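Local coordinates for protein KLLA0F20702p (Kluyveromyces lactis, PDB 5Y5A) that is the yeast telomerase subunit Est1, represented here by a large helical part of the protein, and probably helps recruit telomerase to telomeres by binding Cdc13, at residues Leu318-Ser323 / His341-Leu346; Ser323-Gln328 / Gln376-Val381; Gln363-Leu368 / Lys400-Leu405; Gly370-Tyr375 / Gln389-Phe394. One frame throughout, in Å; residues are numbered along the deposited sequence.

Contact 1. Residues Leu318-Ser323 / His341-Leu346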
loop_
_atom_site.group_PDB
_atom_site.type_symbol
_atom_site.label_atom_id
_atom_site.label_comp_id
_atom_site.label_asym_id
_atom_site.label_seq_id
_atom_site.Cartn_x
_atom_site.Cartn_y
_atom_site.Cartn_z
ATOM N N LEU A 318 -3.894 4.321 -15.373
ATOM C CA LEU A 318 -3.486 2.962 -15.596
ATOM C C LEU A 318 -2.921 2.682 -16.959
ATOM O O LEU A 318 -1.863 2.137 -17.051
ATOM C CB LEU A 318 -4.578 2.000 -15.210
ATOM C CG LEU A 318 -4.978 2.084 -13.755
ATOM C CD1 LEU A 318 -6.103 1.148 -13.441
ATOM C CD2 LEU A 318 -3.817 1.799 -12.848
ATOM N N PRO A 319 -3.598 3.059 -18.022
ATOM C CA PRO A 319 -2.992 2.827 -19.340
ATOM C C PRO A 319 -1.695 3.598 -19.577
ATOM O O PRO A 319 -0.895 3.181 -20.413
ATOM C CB PRO A 319 -4.074 3.309 -20.313
ATOM C CG PRO A 319 -5.341 3.154 -19.563
ATOM C CD PRO A 319 -4.988 3.530 -18.149
ATOM N N LEU A 320 -1.495 4.704 -18.866
ATOM C CA LEU A 320 -0.292 5.503 -19.057
ATOM C C LEU A 320 0.893 4.779 -18.438
ATOM O O LEU A 320 1.958 4.666 -19.046
ATOM C CB LEU A 320 -0.461 6.894 -18.445
ATOM C CG LEU A 320 -1.712 7.602 -18.977
ATOM C CD1 LEU A 320 -1.951 8.917 -18.247
ATOM C CD2 LEU A 320 -1.586 7.839 -20.479
ATOM N N ILE A 321 0.693 4.287 -17.223
ATOM C CA ILE A 321 1.691 3.470 -16.560
ATOM C C ILE A 321 1.911 2.168 -17.336
ATOM O O ILE A 321 3.048 1.759 -17.584
ATOM C CB ILE A 321 1.269 3.176 -15.120
ATOM C CG1 ILE A 321 1.316 4.472 -14.309
ATOM C CG2 ILE A 321 2.178 2.120 -14.503
ATOM C CD1 ILE A 321 0.747 4.343 -12.897
ATOM N N GLY A 322 0.811 1.536 -17.741
ATOM C CA GLY A 322 0.871 0.295 -18.500
ATOM C C GLY A 322 1.719 0.408 -19.755
ATOM O O GLY A 322 2.552 -0.457 -20.033
ATOM N N SER A 323 1.517 1.488 -20.503
ATOM C CA SER A 323 2.212 1.668 -21.771
ATOM C C SER A 323 3.717 1.905 -21.599
ATOM O O SER A 323 4.496 1.611 -22.500
ATOM C CB SER A 323 1.594 2.820 -22.553
ATOM O OG SER A 323 1.921 4.070 -21.969
ATOM N N HIS A 341 -5.530 10.546 -25.242
ATOM C CA HIS A 341 -6.816 10.906 -24.648
ATOM C C HIS A 341 -6.868 10.633 -23.142
ATOM O O HIS A 341 -7.352 11.469 -22.375
ATOM C CB HIS A 341 -7.946 10.150 -25.339
ATOM C CG HIS A 341 -9.288 10.347 -24.703
ATOM N ND1 HIS A 341 -10.000 11.523 -24.812
ATOM C CD2 HIS A 341 -10.049 9.515 -23.953
ATOM C CE1 HIS A 341 -11.140 11.406 -24.157
ATOM N NE2 HIS A 341 -11.195 10.198 -23.627
ATOM N N PHE A 342 -6.384 9.464 -22.722
ATOM C CA PHE A 342 -6.341 9.119 -21.300
ATOM C C PHE A 342 -5.595 10.166 -20.482
ATOM O O PHE A 342 -6.048 10.573 -19.417
ATOM C CB PHE A 342 -5.689 7.749 -21.091
ATOM C CG PHE A 342 -6.543 6.601 -21.541
ATOM C CD1 PHE A 342 -7.894 6.557 -21.221
ATOM C CD2 PHE A 342 -6.003 5.573 -22.295
ATOM C CE1 PHE A 342 -8.691 5.502 -21.633
ATOM C CE2 PHE A 342 -6.791 4.507 -22.712
ATOM C CZ PHE A 342 -8.140 4.473 -22.382
ATOM N N GLN A 343 -4.453 10.606 -20.994
ATOM C CA GLN A 343 -3.598 11.528 -20.273
ATOM C C GLN A 343 -4.208 12.916 -20.195
ATOM O O GLN A 343 -4.181 13.569 -19.142
ATOM C CB GLN A 343 -2.225 11.612 -20.935
ATOM C CG GLN A 343 -1.358 12.718 -20.357
ATOM C CD GLN A 343 -0.158 13.024 -21.218
ATOM O OE1 GLN A 343 -0.220 13.869 -22.113
ATOM N NE2 GLN A 343 0.943 12.345 -20.952
ATOM N N THR A 344 -4.752 13.374 -21.315
ATOM C CA THR A 344 -5.297 14.722 -21.354
ATOM C C THR A 344 -6.513 14.815 -20.430
ATOM O O THR A 344 -6.693 15.808 -19.729
ATOM C CB THR A 344 -5.661 15.144 -22.796
ATOM O OG1 THR A 344 -6.543 14.183 -23.375
ATOM C CG2 THR A 344 -4.415 15.220 -23.661
ATOM N N LEU A 345 -7.323 13.766 -20.393
ATOM C CA LEU A 345 -8.541 13.790 -19.589
ATOM C C LEU A 345 -8.196 13.644 -18.112
ATOM O O LEU A 345 -8.766 14.334 -17.265
ATOM C CB LEU A 345 -9.509 12.689 -20.030
ATOM C CG LEU A 345 -10.999 12.968 -19.816
ATOM C CD1 LEU A 345 -11.365 14.319 -20.395
ATOM C CD2 LEU A 345 -11.852 11.897 -20.451
ATOM N N LEU A 346 -7.266 12.739 -17.808
ATOM C CA LEU A 346 -6.709 12.618 -16.462
ATOM C C LEU A 346 -6.183 13.962 -15.947
ATOM O O LEU A 346 -6.496 14.372 -14.836
ATOM C CB LEU A 346 -5.560 11.598 -16.432
ATOM C CG LEU A 346 -4.839 11.501 -15.086
ATOM C CD1 LEU A 346 -5.792 10.898 -14.072
ATOM C CD2 LEU A 346 -3.535 10.700 -15.155
#
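Phe-342 keeps CG anti to its carbonyl carbon (chi1 -72°), which carries the ring bond toward Pro-319, and Leu-320 does likewise (chi1 -54°), which turns its CG toward Gln-343. Both side chains fill the space between helix 318-325 and the first turns of helix 339-379. Pro-319 and Phe-342 cross at about a right angle, and the pyrrolidine CG stands over one face of the aromatic ring, 3.9 Å from the ring centroid but displaced toward the rim, in a CH-pi contact. Pro-319 CB comes within 3.6 Å of Phe-342 CD2 on the same rim. A proline is at ease here, since the first turn of a helix needs no N-H from it. Both methyls of Leu-320 rest on Gln-343, CD1 3.7 Å from its CA and CD2 3.9 Å from its CB; CD1 goes on to Leu-346 CD2 at 3.9 Å, and CD2 to Phe-342 CB at 4.1 Å. No hydrogen bond crosses; Ser-323 OG turns back onto Leu-320 O at 3.0 Å within its own helix. An alanine in place of Phe-342 would probably open a gap beside Pro-319, leaving its CB and CG without the ring and Tyr-316 without its aromatic partner. The two short helical segments approach to 9.5 Å between axes at a signed crossing angle of -134°, a slanted antiparallel pairing in the all-helical Est1 DNA/RNA binding region. Around it, Tyr-316 meets Phe-342 edge-to-face, Pro-319 also touches Leu-294 of helix 285-298, and Phe-397 of helix 385-410 packs on Leu-320 and Gln-343.

Contact 2. Residues Ser323-Gln328 / Gln376-Val381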
loop_
_atom_site.group_PDB
_atom_site.type_symbol
_atom_site.label_atom_id
_atom_site.label_comp_id
_atom_site.label_asym_id
_atom_site.label_seq_id
_atom_site.Cartn_x
_atom_site.Cartn_y
_atom_site.Cartn_z
ATOM N N SER A 323 1.517 1.488 -20.503
ATOM C CA SER A 323 2.212 1.668 -21.771
ATOM C C SER A 323 3.717 1.905 -21.599
ATOM O O SER A 323 4.496 1.611 -22.500
ATOM C CB SER A 323 1.594 2.820 -22.553
ATOM O OG SER A 323 1.921 4.070 -21.969
ATOM N N HIS A 324 4.131 2.430 -20.452
ATOM C CA HIS A 324 5.561 2.603 -20.199
ATOM C C HIS A 324 6.217 1.294 -19.762
ATOM O O HIS A 324 7.294 0.937 -20.247
ATOM C CB HIS A 324 5.799 3.689 -19.150
ATOM C CG HIS A 324 5.763 5.076 -19.711
ATOM N ND1 HIS A 324 4.678 5.913 -19.565
ATOM C CD2 HIS A 324 6.674 5.762 -20.438
ATOM C CE1 HIS A 324 4.928 7.062 -20.168
ATOM N NE2 HIS A 324 6.131 6.995 -20.707
ATOM N N ILE A 325 5.569 0.576 -18.852
ATOM C CA ILE A 325 6.121 -0.688 -18.372
ATOM C C ILE A 325 5.940 -1.812 -19.396
ATOM O O ILE A 325 6.872 -2.560 -19.666
ATOM C CB ILE A 325 5.489 -1.098 -17.030
ATOM C CG1 ILE A 325 5.673 0.034 -16.008
ATOM C CG2 ILE A 325 6.114 -2.389 -16.516
ATOM C CD1 ILE A 325 5.374 -0.376 -14.566
ATOM N N PHE A 326 4.747 -1.908 -19.973
ATOM C CA PHE A 326 4.423 -2.972 -20.920
ATOM C C PHE A 326 4.019 -2.411 -22.286
ATOM O O PHE A 326 2.858 -2.542 -22.685
ATOM C CB PHE A 326 3.282 -3.839 -20.369
ATOM C CG PHE A 326 3.527 -4.371 -18.979
ATOM C CD1 PHE A 326 4.344 -5.482 -18.775
ATOM C CD2 PHE A 326 2.924 -3.778 -17.879
ATOM C CE1 PHE A 326 4.568 -5.985 -17.502
ATOM C CE2 PHE A 326 3.140 -4.281 -16.603
ATOM C CZ PHE A 326 3.968 -5.389 -16.415
ATOM N N PRO A 327 4.968 -1.794 -23.010
ATOM C CA PRO A 327 4.630 -1.070 -24.244
ATOM C C PRO A 327 3.908 -1.920 -25.293
ATOM O O PRO A 327 2.974 -1.425 -25.932
ATOM C CB PRO A 327 6.000 -0.614 -24.770
ATOM C CG PRO A 327 6.986 -1.553 -24.150
ATOM C CD PRO A 327 6.423 -1.822 -22.775
ATOM N N GLN A 328 4.312 -3.177 -25.454
ATOM C CA GLN A 328 3.734 -4.036 -26.479
ATOM C C GLN A 328 2.280 -4.363 -26.182
ATOM O O GLN A 328 1.443 -4.359 -27.081
ATOM C CB GLN A 328 4.540 -5.327 -26.614
ATOM C CG GLN A 328 5.925 -5.097 -27.161
ATOM C CD GLN A 328 5.887 -4.337 -28.467
ATOM O OE1 GLN A 328 5.225 -4.756 -29.417
ATOM N NE2 GLN A 328 6.579 -3.203 -28.516
ATOM N N GLN A 376 11.588 -0.913 -13.159
ATOM C CA GLN A 376 12.978 -1.373 -13.092
ATOM C C GLN A 376 13.058 -2.840 -12.733
ATOM O O GLN A 376 13.930 -3.547 -13.222
ATOM C CB GLN A 376 13.782 -0.536 -12.092
ATOM C CG GLN A 376 13.860 0.947 -12.458
ATOM C CD GLN A 376 14.842 1.700 -11.591
ATOM O OE1 GLN A 376 15.723 2.397 -12.097
ATOM N NE2 GLN A 376 14.707 1.552 -10.275
ATOM N N MET A 377 12.152 -3.310 -11.882
ATOM C CA MET A 377 12.153 -4.729 -11.539
ATOM C C MET A 377 11.659 -5.571 -12.706
ATOM O O MET A 377 12.155 -6.663 -12.933
ATOM C CB MET A 377 11.301 -5.006 -10.307
ATOM C CG MET A 377 11.873 -4.447 -9.021
ATOM S SD MET A 377 10.726 -4.741 -7.669
ATOM C CE MET A 377 11.042 -6.468 -7.340
ATOM N N ILE A 378 10.692 -5.049 -13.453
ATOM C CA ILE A 378 10.069 -5.829 -14.520
ATOM C C ILE A 378 10.923 -5.834 -15.790
ATOM O O ILE A 378 11.086 -6.876 -16.427
ATOM C CB ILE A 378 8.641 -5.295 -14.827
ATOM C CG1 ILE A 378 7.686 -5.691 -13.691
ATOM C CG2 ILE A 378 8.136 -5.826 -16.160
ATOM C CD1 ILE A 378 6.345 -4.971 -13.714
ATOM N N ASN A 379 11.499 -4.686 -16.134
ATOM C CA ASN A 379 12.290 -4.572 -17.354
ATOM C C ASN A 379 13.813 -4.680 -17.157
ATOM O O ASN A 379 14.564 -4.734 -18.132
ATOM C CB ASN A 379 11.939 -3.264 -18.055
ATOM C CG ASN A 379 10.511 -3.267 -18.587
ATOM O OD1 ASN A 379 10.050 -4.267 -19.128
ATOM N ND2 ASN A 379 9.807 -2.160 -18.415
ATOM N N GLY A 380 14.251 -4.735 -15.903
ATOM C CA GLY A 380 15.652 -4.961 -15.578
ATOM C C GLY A 380 16.502 -3.700 -15.574
ATOM O O GLY A 380 16.010 -2.601 -15.819
ATOM N N VAL A 381 17.788 -3.878 -15.293
ATOM C CA VAL A 381 18.774 -2.805 -15.329
ATOM C C VAL A 381 18.991 -2.315 -16.760
ATOM O O VAL A 381 19.293 -3.107 -17.652
ATOM C CB VAL A 381 20.109 -3.288 -14.730
ATOM C CG1 VAL A 381 21.229 -2.275 -14.977
ATOM C CG2 VAL A 381 19.936 -3.582 -13.246
#
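Ile-378 fills the tight half of this contact, wedging both of its branches against Ile-325 and Phe-326. Its CD1 lies 3.6 Å from Phe-326 CZ and 3.8 Å from Ile-325 CG2, and its CG2 sits 3.8 Å from Phe-326 CE1; the isoleucine crosses each partner at about a right angle. The Phe-326 ring is backed on one face by CG2 of the preceding Ile-325, so the three side chains interlock, and Phe-275 of helix 271-279 touches both isoleucines. Two helix C-termini meet here: helix 318-325 ends as Phe-326 leaves helical torsions, and helix 339-379 ends before Gly-380, whose phi is 85°. Both ends belong to the all-helical Est1 DNA/RNA binding region. The other half of the contact is thin, polar and turned to solvent. There Asn-379, with CG anti to its carbonyl carbon (chi1 -67°), points ND2 at Ile-325 O, 3.2 Å away. The bond is nearly straight, 164° at the hydrogen; it uses a lone pair in the carbonyl plane, and the oxygen also lies in the plane of the Asn-379 amide.

Contact 3. Residues Gln363-Leu368 / Lys400-Leu405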
loop_
_atom_site.group_PDB
_atom_site.type_symbol
_atom_site.label_atom_id
_atom_site.label_comp_id
_atom_site.label_asym_id
_atom_site.label_seq_id
_atom_site.Cartn_x
_atom_site.Cartn_y
_atom_site.Cartn_z
ATOM N N GLN A 363 -3.358 9.038 -4.072
ATOM C CA GLN A 363 -3.075 7.631 -4.351
ATOM C C GLN A 363 -2.370 7.475 -5.694
ATOM O O GLN A 363 -1.416 6.712 -5.813
ATOM C CB GLN A 363 -4.358 6.796 -4.334
ATOM C CG GLN A 363 -4.079 5.296 -4.381
ATOM C CD GLN A 363 -5.317 4.460 -4.144
ATOM O OE1 GLN A 363 -5.635 4.111 -3.003
ATOM N NE2 GLN A 363 -6.027 4.134 -5.222
ATOM N N ASP A 364 -2.833 8.225 -6.692
ATOM C CA ASP A 364 -2.244 8.197 -8.024
ATOM C C ASP A 364 -0.757 8.553 -7.999
ATOM O O ASP A 364 0.042 7.944 -8.706
ATOM C CB ASP A 364 -2.985 9.162 -8.958
ATOM C CG ASP A 364 -4.283 8.581 -9.504
ATOM O OD1 ASP A 364 -4.719 7.502 -9.040
ATOM O OD2 ASP A 364 -4.875 9.227 -10.400
ATOM N N LEU A 365 -0.404 9.548 -7.184
ATOM C CA LEU A 365 0.984 9.974 -7.028
ATOM C C LEU A 365 1.864 8.842 -6.509
ATOM O O LEU A 365 2.904 8.536 -7.089
ATOM C CB LEU A 365 1.066 11.182 -6.086
ATOM C CG LEU A 365 2.476 11.586 -5.655
ATOM C CD1 LEU A 365 3.246 12.226 -6.803
ATOM C CD2 LEU A 365 2.437 12.518 -4.442
ATOM N N ILE A 366 1.436 8.199 -5.430
ATOM C CA ILE A 366 2.213 7.101 -4.856
ATOM C C ILE A 366 2.288 5.882 -5.780
ATOM O O ILE A 366 3.355 5.276 -5.931
ATOM C CB ILE A 366 1.639 6.674 -3.509
ATOM C CG1 ILE A 366 1.596 7.879 -2.564
ATOM C CG2 ILE A 366 2.475 5.551 -2.904
ATOM C CD1 ILE A 366 0.564 7.729 -1.478
ATOM N N LEU A 367 1.162 5.523 -6.394
ATOM C CA LEU A 367 1.147 4.459 -7.398
ATOM C C LEU A 367 2.204 4.724 -8.479
ATOM O O LEU A 367 2.995 3.848 -8.823
ATOM C CB LEU A 367 -0.235 4.345 -8.034
ATOM C CG LEU A 367 -0.366 3.523 -9.317
ATOM C CD1 LEU A 367 -0.154 2.029 -9.043
ATOM C CD2 LEU A 367 -1.726 3.755 -9.956
ATOM N N LEU A 368 2.212 5.952 -8.988
ATOM C CA LEU A 368 3.113 6.366 -10.056
ATOM C C LEU A 368 4.582 6.310 -9.639
ATOM O O LEU A 368 5.427 5.788 -10.375
ATOM C CB LEU A 368 2.752 7.783 -10.513
ATOM C CG LEU A 368 3.520 8.322 -11.713
ATOM C CD1 LEU A 368 3.274 7.432 -12.931
ATOM C CD2 LEU A 368 3.131 9.776 -11.983
ATOM N N LYS A 400 6.396 15.225 -15.366
ATOM C CA LYS A 400 5.313 15.979 -15.974
ATOM C C LYS A 400 4.102 15.975 -15.031
ATOM O O LYS A 400 3.463 17.007 -14.814
ATOM C CB LYS A 400 4.946 15.385 -17.334
ATOM C CG LYS A 400 3.864 16.153 -18.059
ATOM C CD LYS A 400 3.588 15.573 -19.433
ATOM C CE LYS A 400 2.524 16.395 -20.148
ATOM N NZ LYS A 400 2.283 15.928 -21.541
ATOM N N PHE A 401 3.808 14.804 -14.467
ATOM C CA PHE A 401 2.716 14.638 -13.504
ATOM C C PHE A 401 2.951 15.476 -12.248
ATOM O O PHE A 401 2.033 16.136 -11.752
ATOM C CB PHE A 401 2.568 13.161 -13.129
ATOM C CG PHE A 401 1.338 12.855 -12.329
ATOM C CD1 PHE A 401 0.137 12.577 -12.962
ATOM C CD2 PHE A 401 1.385 12.829 -10.943
ATOM C CE1 PHE A 401 -1.002 12.281 -12.231
ATOM C CE2 PHE A 401 0.245 12.537 -10.202
ATOM C CZ PHE A 401 -0.944 12.265 -10.845
ATOM N N PHE A 402 4.186 15.431 -11.744
ATOM C CA PHE A 402 4.620 16.262 -10.616
ATOM C C PHE A 402 4.345 17.744 -10.858
ATOM O O PHE A 402 3.674 18.398 -10.066
ATOM C CB PHE A 402 6.122 16.091 -10.346
ATOM C CG PHE A 402 6.499 14.791 -9.689
ATOM C CD1 PHE A 402 5.571 13.779 -9.512
ATOM C CD2 PHE A 402 7.801 14.587 -9.246
ATOM C CE1 PHE A 402 5.930 12.595 -8.910
ATOM C CE2 PHE A 402 8.166 13.403 -8.644
ATOM C CZ PHE A 402 7.225 12.402 -8.475
ATOM N N THR A 403 4.878 18.277 -11.954
ATOM C CA THR A 403 4.745 19.704 -12.218
ATOM C C THR A 403 3.290 20.087 -12.452
ATOM O O THR A 403 2.871 21.192 -12.112
ATOM C CB THR A 403 5.596 20.143 -13.423
ATOM O OG1 THR A 403 5.168 19.445 -14.595
ATOM C CG2 THR A 403 7.047 19.824 -13.170
ATOM N N HIS A 404 2.517 19.177 -13.025
ATOM C CA HIS A 404 1.083 19.414 -13.174
ATOM C C HIS A 404 0.422 19.504 -11.790
ATOM O O HIS A 404 -0.334 20.437 -11.518
ATOM C CB HIS A 404 0.432 18.314 -14.014
ATOM C CG HIS A 404 -0.993 18.590 -14.366
ATOM N ND1 HIS A 404 -1.365 19.597 -15.231
ATOM C CD2 HIS A 404 -2.142 17.994 -13.968
ATOM C CE1 HIS A 404 -2.680 19.609 -15.353
ATOM N NE2 HIS A 404 -3.175 18.643 -14.598
ATOM N N LEU A 405 0.730 18.544 -10.921
ATOM C CA LEU A 405 0.267 18.574 -9.532
ATOM C C LEU A 405 0.655 19.861 -8.826
ATOM O O LEU A 405 -0.156 20.475 -8.158
ATOM C CB LEU A 405 0.839 17.403 -8.739
ATOM C CG LEU A 405 0.102 16.073 -8.806
ATOM C CD1 LEU A 405 0.630 15.140 -7.728
ATOM C CD2 LEU A 405 -1.389 16.316 -8.656
#
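Phe-401 and Leu-368 meet across an antiparallel helix pair of the all-helical Est1 DNA/RNA binding region, in which the later part of helix 339-379 runs antiparallel to helix 385-410, which follows after a short loop. The local axes are 11.4 Å apart with a signed crossing angle of -158°. Phe-401 sets CG anti to its backbone N (chi1 -170°), and the ring then spans the interface. Its CB lies 3.6 Å from Leu-368 CD2, and CG is equally close to the same methyl at 3.6 Å. One step out, the CD2 side of the ring still touches that leucine methyl. Farther along, CE2 reaches the backbone at Leu-365 CA, 4.1 Å away, and at the tip CZ stops 4.2 Å from Asp-364 CB. One ring therefore bears on three residues spread over more than a turn of the facing helix. An alanine here would probably leave a gap beside Leu-365 and Asp-364 and let Leu-368 settle differently, since of the contacts named only that of CB would remain. Ile-350, farther back on helix 339-379, also packs against Phe-401. Beside this ring, Leu-365 and Phe-402 cross at about a right angle. Met-425 and Met-429 of helix 421-433 close over this second group, touching Leu-365 and Phe-402 respectively, and both reach Leu-405. Leu-365 CD1 lies 3.4 Å from Phe-402 CE1 and 4.0 Å from Leu-405 CD1.

Contact 4. Residues Gly370-Tyr375 / Gln389-Phe394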
loop_
_atom_site.group_PDB
_atom_site.type_symbol
_atom_site.label_atom_id
_atom_site.label_comp_id
_atom_site.label_asym_id
_atom_site.label_seq_id
_atom_site.Cartn_x
_atom_site.Cartn_y
_atom_site.Cartn_z
ATOM N N GLY A 370 5.827 4.512 -7.162
ATOM C CA GLY A 370 6.068 3.088 -7.049
ATOM C C GLY A 370 6.242 2.415 -8.400
ATOM O O GLY A 370 7.092 1.552 -8.560
ATOM N N SER A 371 5.449 2.830 -9.381
ATOM C CA SER A 371 5.501 2.227 -10.705
ATOM C C SER A 371 6.829 2.406 -11.431
ATOM O O SER A 371 7.151 1.622 -12.332
ATOM C CB SER A 371 4.375 2.776 -11.573
ATOM O OG SER A 371 3.145 2.184 -11.183
ATOM N N PHE A 372 7.597 3.430 -11.067
ATOM C CA PHE A 372 8.917 3.604 -11.676
ATOM C C PHE A 372 9.827 2.462 -11.234
ATOM O O PHE A 372 10.671 1.994 -12.001
ATOM C CB PHE A 372 9.546 4.964 -11.311
ATOM C CG PHE A 372 10.966 5.136 -11.829
ATOM C CD1 PHE A 372 11.201 5.448 -13.163
ATOM C CD2 PHE A 372 12.054 4.995 -10.981
ATOM C CE1 PHE A 372 12.490 5.602 -13.644
ATOM C CE2 PHE A 372 13.360 5.145 -11.457
ATOM C CZ PHE A 372 13.577 5.448 -12.788
ATOM N N HIS A 373 9.653 2.010 -9.996
ATOM C CA HIS A 373 10.463 0.907 -9.489
ATOM C C HIS A 373 9.875 -0.434 -9.929
ATOM O O HIS A 373 10.600 -1.402 -10.064
ATOM C CB HIS A 373 10.584 0.979 -7.967
ATOM C CG HIS A 373 11.165 2.270 -7.478
ATOM N ND1 HIS A 373 12.520 2.459 -7.312
ATOM C CD2 HIS A 373 10.575 3.446 -7.156
ATOM C CE1 HIS A 373 12.740 3.692 -6.892
ATOM N NE2 HIS A 373 11.578 4.312 -6.786
ATOM N N MET A 374 8.564 -0.487 -10.156
ATOM C CA MET A 374 7.976 -1.654 -10.819
ATOM C C MET A 374 8.650 -1.821 -12.187
ATOM O O MET A 374 9.081 -2.915 -12.552
ATOM C CB MET A 374 6.459 -1.508 -10.981
ATOM C CG MET A 374 5.688 -1.393 -9.661
ATOM S SD MET A 374 5.918 -2.820 -8.569
ATOM C CE MET A 374 4.890 -4.041 -9.390
ATOM N N TYR A 375 8.732 -0.717 -12.928
ATOM C CA TYR A 375 9.397 -0.685 -14.226
ATOM C C TYR A 375 10.806 -1.294 -14.164
ATOM O O TYR A 375 11.181 -2.085 -15.030
ATOM C CB TYR A 375 9.476 0.763 -14.756
ATOM C CG TYR A 375 10.099 0.906 -16.141
ATOM C CD1 TYR A 375 11.467 0.762 -16.330
ATOM C CD2 TYR A 375 9.314 1.196 -17.256
ATOM C CE1 TYR A 375 12.040 0.882 -17.576
ATOM C CE2 TYR A 375 9.885 1.322 -18.517
ATOM C CZ TYR A 375 11.251 1.166 -18.663
ATOM O OH TYR A 375 11.840 1.289 -19.895
ATOM N N GLN A 389 16.673 5.245 -22.894
ATOM C CA GLN A 389 15.730 6.249 -23.372
ATOM C C GLN A 389 14.289 5.922 -22.965
ATOM O O GLN A 389 13.525 6.825 -22.625
ATOM C CB GLN A 389 15.846 6.398 -24.890
ATOM C CG GLN A 389 17.194 6.971 -25.322
ATOM C CD GLN A 389 17.435 6.887 -26.818
ATOM O OE1 GLN A 389 16.764 6.136 -27.528
ATOM N NE2 GLN A 389 18.399 7.661 -27.306
ATOM N N SER A 390 13.930 4.640 -22.986
ATOM C CA SER A 390 12.613 4.193 -22.536
ATOM C C SER A 390 12.405 4.502 -21.061
ATOM O O SER A 390 11.353 4.995 -20.666
ATOM C CB SER A 390 12.430 2.689 -22.771
ATOM O OG SER A 390 12.370 2.397 -24.152
ATOM N N GLU A 391 13.413 4.198 -20.253
ATOM C CA GLU A 391 13.375 4.491 -18.826
ATOM C C GLU A 391 13.313 6.004 -18.592
ATOM O O GLU A 391 12.580 6.480 -17.727
ATOM C CB GLU A 391 14.594 3.868 -18.128
ATOM C CG GLU A 391 14.662 4.092 -16.623
ATOM C CD GLU A 391 15.649 3.156 -15.931
ATOM O OE1 GLU A 391 16.206 3.545 -14.882
ATOM O OE2 GLU A 391 15.861 2.027 -16.425
ATOM N N THR A 392 14.070 6.760 -19.380
ATOM C CA THR A 392 14.074 8.220 -19.284
ATOM C C THR A 392 12.709 8.812 -19.659
ATOM O O THR A 392 12.231 9.766 -19.022
ATOM C CB THR A 392 15.175 8.820 -20.186
ATOM O OG1 THR A 392 16.446 8.326 -19.761
ATOM C CG2 THR A 392 15.186 10.343 -20.128
ATOM N N LYS A 393 12.079 8.238 -20.682
ATOM C CA LYS A 393 10.751 8.681 -21.111
ATOM C C LYS A 393 9.715 8.527 -19.990
ATOM O O LYS A 393 8.821 9.360 -19.850
ATOM C CB LYS A 393 10.290 7.904 -22.352
ATOM C CG LYS A 393 11.001 8.273 -23.642
ATOM C CD LYS A 393 10.665 9.687 -24.062
ATOM C CE LYS A 393 11.309 10.041 -25.391
ATOM N NZ LYS A 393 10.951 11.429 -25.794
ATOM N N PHE A 394 9.836 7.464 -19.197
ATOM C CA PHE A 394 8.896 7.230 -18.096
ATOM C C PHE A 394 9.109 8.274 -17.006
ATOM O O PHE A 394 8.156 8.832 -16.472
ATOM C CB PHE A 394 9.053 5.815 -17.513
ATOM C CG PHE A 394 7.917 5.402 -16.588
ATOM C CD1 PHE A 394 6.709 6.094 -16.585
ATOM C CD2 PHE A 394 8.067 4.330 -15.719
ATOM C CE1 PHE A 394 5.666 5.719 -15.742
ATOM C CE2 PHE A 394 7.027 3.947 -14.862
ATOM C CZ PHE A 394 5.827 4.646 -14.877
#
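Tyr-375 and Phe-394 form an oblique aromatic pair near the turn of the helical hairpin made by helices 339-379 and 385-410, whose local axes lie 11.0 Å apart and run nearly antiparallel, at 170°. Aromatic and apolar packing comes first. Phe-394 has CG anti to its backbone N (chi1 -167°), and its side chain passes both Phe-372 and Tyr-375, running opposite to each. The Tyr-375 and Phe-394 rings are inclined at 40° with centroids 5.8 Å apart, and touch through the two CD2 atoms at 3.7 Å. Phe-394 CE2 also sits 3.7 Å from Phe-372 CA. His-324 of helix 318-325 stacks on the Phe-394 ring, which ties a third helix to the hairpin.

Mixed contacts form the second group. Glu-391, extended beyond CG, crosses Phe-372 at about a right angle: its CG is 4.0 Å from Phe-372 CE1, and OE1 lies 3.9 Å from CZ of the same ring. Its CB and CA also face Tyr-375 CE1.

Polar atoms make close approaches but no hydrogen bond across the pair. Tyr-375 OH comes 3.3 Å from Glu-391 N at a poor angle, and rests against Ser-390 CB; Ser-390 OG is bonded instead to Arg-386 O. Ser-371 likewise gives its OG to Leu-367 O on its own helix. Its backbone oxygen does reach across: Ser-371 O lies at the edge of the Phe-394 ring, in plane, 3.4 Å from CE2.

Overall arrangement
Helix 339-379 runs through all four contacts. Helix 318-325 meets its start in contact 1 and its C-terminal end in contact 2; these two share Ser-323 and have centres about 16 Å apart. Helix 385-410 pairs with it in contacts 3 and 4, contact 4 nested inside the loop closed by contact 3. The two pairs join most closely between contacts 2 and 4, centres about 7 Å apart, where Ile-325 CD1 meets Ser-371 O at 3.5 Å. Contact 1 reaches contact 3 through Ile-321 CG1 and Leu-368 CD1, 3.8 Å apart, and Leu-368 CD1 in turn touches Phe-394 CE1 of contact 4. Contacts 2 and 3 do not touch, their nearest atoms staying about 7 Å apart.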